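Long-range contact in E3 SUMO-protein ligase SIZ1 (Saccharomyces cerevisiae, PDB 3I2D), which acts as an E3 ligase that promotes attachment of the ubiquitin-like modifier SUMO to septins and to PCNA: residues Met85-Thr90 / Val184-Ala189. Sequence-based numbering, arbitrary orientation.
Sequences MNVEVT and VELIYA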
ATOM      1  N   MET A  85      -0.631  17.250  16.741  1.00 61.16           N
ATOM      2  CA  MET A  85      -1.169  17.156  18.091  1.00 57.71           C
ATOM      3  C   MET A  85      -0.546  16.011  18.887  1.00 57.27           C
ATOM      4  O   MET A  85       0.124  15.131  18.340  1.00 58.04           O
ATOM      5  CB  MET A  85      -2.686  16.977  18.006  1.00 48.93           C
ATOM      6  CG  MET A  85      -3.324  17.898  16.976  1.00 48.54           C
ATOM      7  SD  MET A  85      -5.056  17.549  16.610  1.00 58.34           S
ATOM      8  CE  MET A  85      -4.953  16.014  15.704  1.00 60.75           C
ATOM      9  N   ASN A  86      -0.763  16.036  20.192  1.00 56.81           N
ATOM     10  CA  ASN A  86      -0.246  14.999  21.064  1.00 53.44           C
ATOM     11  C   ASN A  86      -1.410  14.451  21.859  1.00 53.73           C
ATOM     12  O   ASN A  86      -2.309  15.200  22.252  1.00 57.42           O
ATOM     13  CB  ASN A  86       0.795  15.577  22.012  1.00 58.40           C
ATOM     14  CG  ASN A  86       2.003  16.112  21.281  1.00 69.02           C
ATOM     15  OD1 ASN A  86       2.935  15.368  20.970  1.00 70.23           O
ATOM     16  ND2 ASN A  86       1.988  17.412  20.984  1.00 73.00           N
ATOM     17  N   VAL A  87      -1.408  13.138  22.051  1.00 48.47           N
ATOM     18  CA  VAL A  87      -2.426  12.455  22.822  1.00 44.84           C
ATOM     19  C   VAL A  87      -1.722  12.073  24.113  1.00 48.01           C
ATOM     20  O   VAL A  87      -0.671  11.425  24.097  1.00 52.62           O
ATOM     21  CB  VAL A  87      -2.928  11.195  22.094  1.00 47.19           C
ATOM     22  CG1 VAL A  87      -3.814  10.371  23.016  1.00 51.34           C
ATOM     23  CG2 VAL A  87      -3.712  11.597  20.863  1.00 47.92           C
ATOM     24  N   GLU A  88      -2.292  12.488  25.234  1.00 51.78           N
ATOM     25  CA  GLU A  88      -1.697  12.203  26.536  1.00 54.79           C
ATOM     26  C   GLU A  88      -2.250  10.957  27.211  1.00 53.67           C
ATOM     27  O   GLU A  88      -3.253  10.384  26.781  1.00 53.07           O
ATOM     28  CB  GLU A  88      -1.898  13.397  27.467  1.00 60.31           C
ATOM     29  CG  GLU A  88      -0.946  14.561  27.236  1.00 76.45           C
ATOM     30  CD  GLU A  88      -1.278  15.764  28.110  1.00 88.40           C
ATOM     31  OE1 GLU A  88      -0.399  16.643  28.273  1.00 91.42           O
ATOM     32  OE2 GLU A  88      -2.422  15.833  28.627  1.00 90.15           O
ATOM     33  N   VAL A  89      -1.575  10.547  28.277  1.00 49.95           N
ATOM     34  CA  VAL A  89      -1.986   9.403  29.069  1.00 43.05           C
ATOM     35  C   VAL A  89      -2.994   9.938  30.075  1.00 46.10           C
ATOM     36  O   VAL A  89      -2.669  10.815  30.873  1.00 52.42           O
ATOM     37  CB  VAL A  89      -0.794   8.819  29.793  1.00 44.18           C
ATOM     38  CG1 VAL A  89      -1.223   7.635  30.635  1.00 47.97           C
ATOM     39  CG2 VAL A  89       0.243   8.391  28.771  1.00 43.53           C
ATOM     40  N   THR A  90      -4.215   9.416  30.032  1.00 45.06           N
ATOM     41  CA  THR A  90      -5.288   9.884  30.910  1.00 45.74           C
ATOM     42  C   THR A  90      -6.194   8.714  31.224  1.00 44.77           C
ATOM     43  O   THR A  90      -6.378   7.845  30.383  1.00 50.79           O
ATOM     44  CB  THR A  90      -6.135  11.005  30.216  1.00 50.77           C
ATOM     45  OG1 THR A  90      -7.258  11.356  31.032  1.00 60.74           O
ATOM     46  CG2 THR A  90      -6.659  10.526  28.879  1.00 52.48           C
ATOM     47  N   VAL A 184      -9.686  20.876  13.691  1.00 65.17           N
ATOM     48  CA  VAL A 184      -9.669  19.433  13.839  1.00 60.33           C
ATOM     49  C   VAL A 184      -9.632  19.117  15.314  1.00 57.62           C
ATOM     50  O   VAL A 184      -8.870  19.719  16.061  1.00 56.94           O
ATOM     51  CB  VAL A 184      -8.426  18.820  13.203  1.00 58.81           C
ATOM     52  CG1 VAL A 184      -8.422  17.323  13.434  1.00 61.35           C
ATOM     53  CG2 VAL A 184      -8.403  19.128  11.727  1.00 68.95           C
ATOM     54  N   GLU A 185     -10.445  18.165  15.738  1.00 56.95           N
ATOM     55  CA  GLU A 185     -10.452  17.801  17.140  1.00 59.95           C
ATOM     56  C   GLU A 185     -10.514  16.289  17.321  1.00 58.35           C
ATOM     57  O   GLU A 185     -11.370  15.620  16.741  1.00 58.10           O
ATOM     58  CB  GLU A 185     -11.640  18.456  17.826  1.00 70.75           C
ATOM     59  CG  GLU A 185     -11.549  18.488  19.334  1.00 85.23           C
ATOM     60  CD  GLU A 185     -12.664  19.317  19.951  1.00 95.63           C
ATOM     61  OE1 GLU A 185     -12.776  20.521  19.605  1.00100.98           O
ATOM     62  OE2 GLU A 185     -13.427  18.762  20.776  1.00 93.41           O
ATOM     63  N   LEU A 186      -9.581  15.754  18.106  1.00 52.66           N
ATOM     64  CA  LEU A 186      -9.554  14.324  18.398  1.00 51.08           C
ATOM     65  C   LEU A 186      -9.907  14.117  19.865  1.00 49.91           C
ATOM     66  O   LEU A 186      -9.232  14.617  20.761  1.00 54.25           O
ATOM     67  CB  LEU A 186      -8.172  13.718  18.150  1.00 46.96           C
ATOM     68  CG  LEU A 186      -8.074  12.233  18.532  1.00 40.76           C
ATOM     69  CD1 LEU A 186      -8.758  11.359  17.486  1.00 31.88           C
ATOM     70  CD2 LEU A 186      -6.613  11.847  18.646  1.00 45.98           C
ATOM     71  N   ILE A 187     -10.978  13.385  20.102  1.00 45.89           N
ATOM     72  CA  ILE A 187     -11.403  13.096  21.451  1.00 41.81           C
ATOM     73  C   ILE A 187     -11.035  11.650  21.742  1.00 46.70           C
ATOM     74  O   ILE A 187     -11.449  10.744  21.021  1.00 43.99           O
ATOM     75  CB  ILE A 187     -12.915  13.245  21.590  1.00 45.36           C
ATOM     76  CG1 ILE A 187     -13.317  14.688  21.281  1.00 44.96           C
ATOM     77  CG2 ILE A 187     -13.348  12.841  22.988  1.00 38.70           C
ATOM     78  CD1 ILE A 187     -14.788  14.925  21.418  1.00 47.08           C
ATOM     79  N   TYR A 188     -10.245  11.432  22.787  1.00 45.33           N
ATOM     80  CA  TYR A 188      -9.851  10.085  23.166  1.00 41.72           C
ATOM     81  C   TYR A 188     -10.173   9.820  24.627  1.00 44.84           C
ATOM     82  O   TYR A 188     -10.609  10.719  25.356  1.00 45.47           O
ATOM     83  CB  TYR A 188      -8.364   9.895  22.914  1.00 44.38           C
ATOM     84  CG  TYR A 188      -7.500  10.946  23.556  1.00 41.01           C
ATOM     85  CD1 TYR A 188      -6.894  10.723  24.786  1.00 38.81           C
ATOM     86  CD2 TYR A 188      -7.281  12.166  22.921  1.00 41.89           C
ATOM     87  CE1 TYR A 188      -6.076  11.702  25.372  1.00 48.12           C
ATOM     88  CE2 TYR A 188      -6.472  13.144  23.492  1.00 43.59           C
ATOM     89  CZ  TYR A 188      -5.872  12.909  24.719  1.00 45.14           C
ATOM     90  OH  TYR A 188      -5.090  13.884  25.295  1.00 41.03           O
ATOM     91  N   ALA A 189      -9.949   8.583  25.056  1.00 48.16           N
ATOM     92  CA  ALA A 189     -10.230   8.195  26.435  1.00 48.62           C
ATOM     93  C   ALA A 189      -9.488   6.940  26.851  1.00 48.10           C
ATOM     94  O   ALA A 189      -9.296   6.041  26.052  1.00 54.73           O
ATOM     95  CB  ALA A 189     -11.724   7.968  26.613  1.00 39.07           C
TER
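Val87 and Tyr188 meet tip to tip between the two antiparallel sheets of the PINIT domain, which face each other here as in a beta-sandwich. Residues 85-87 lie on strand 74-90, an outermost strand of one sheet, paired with strand 195-204; residues 184-189 lie on strand 182-191 of the other, between strands 93-100 and 143-147. The two segments run nearly parallel, with axes 9.3 Å apart at closest approach, so side chains rather than backbone pairing fill the interface.

Apolar contacts make up most of it. Val87 CG1 sits over the centre of the Tyr188 ring, 3.5 Å from the centroid and 9° off the normal, a CH-pi contact. The second methyl of the same valine, CG2, is anti to the carbonyl carbon and meets Leu186 CD2 at 3.7 Å, the two side chains crossing at about a right angle. Toward the start of both segments, Met85 CE approaches Val184 CG1 at 4.3 Å. Thr90 CG2 comes up obliquely to Tyr188 CE1, at 3.7 Å, while Thr90 OG1 is hydrogen-bonded to the backbone N of Gly92. Pro140 touches both Val87 and Tyr188.

Polar contact is concentrated at the tyrosine hydroxyl. With chi1 at 53°, Tyr188 CG lies between its own backbone N and carbonyl carbon. The ring points toward residues 87-90, and its hydroxyl lies at Glu88, where strand 85-87 gives way to loop. There Glu88 N donates a nearly straight hydrogen bond to Tyr188 OH, 3.1 Å long with an N-H...O angle of 171°.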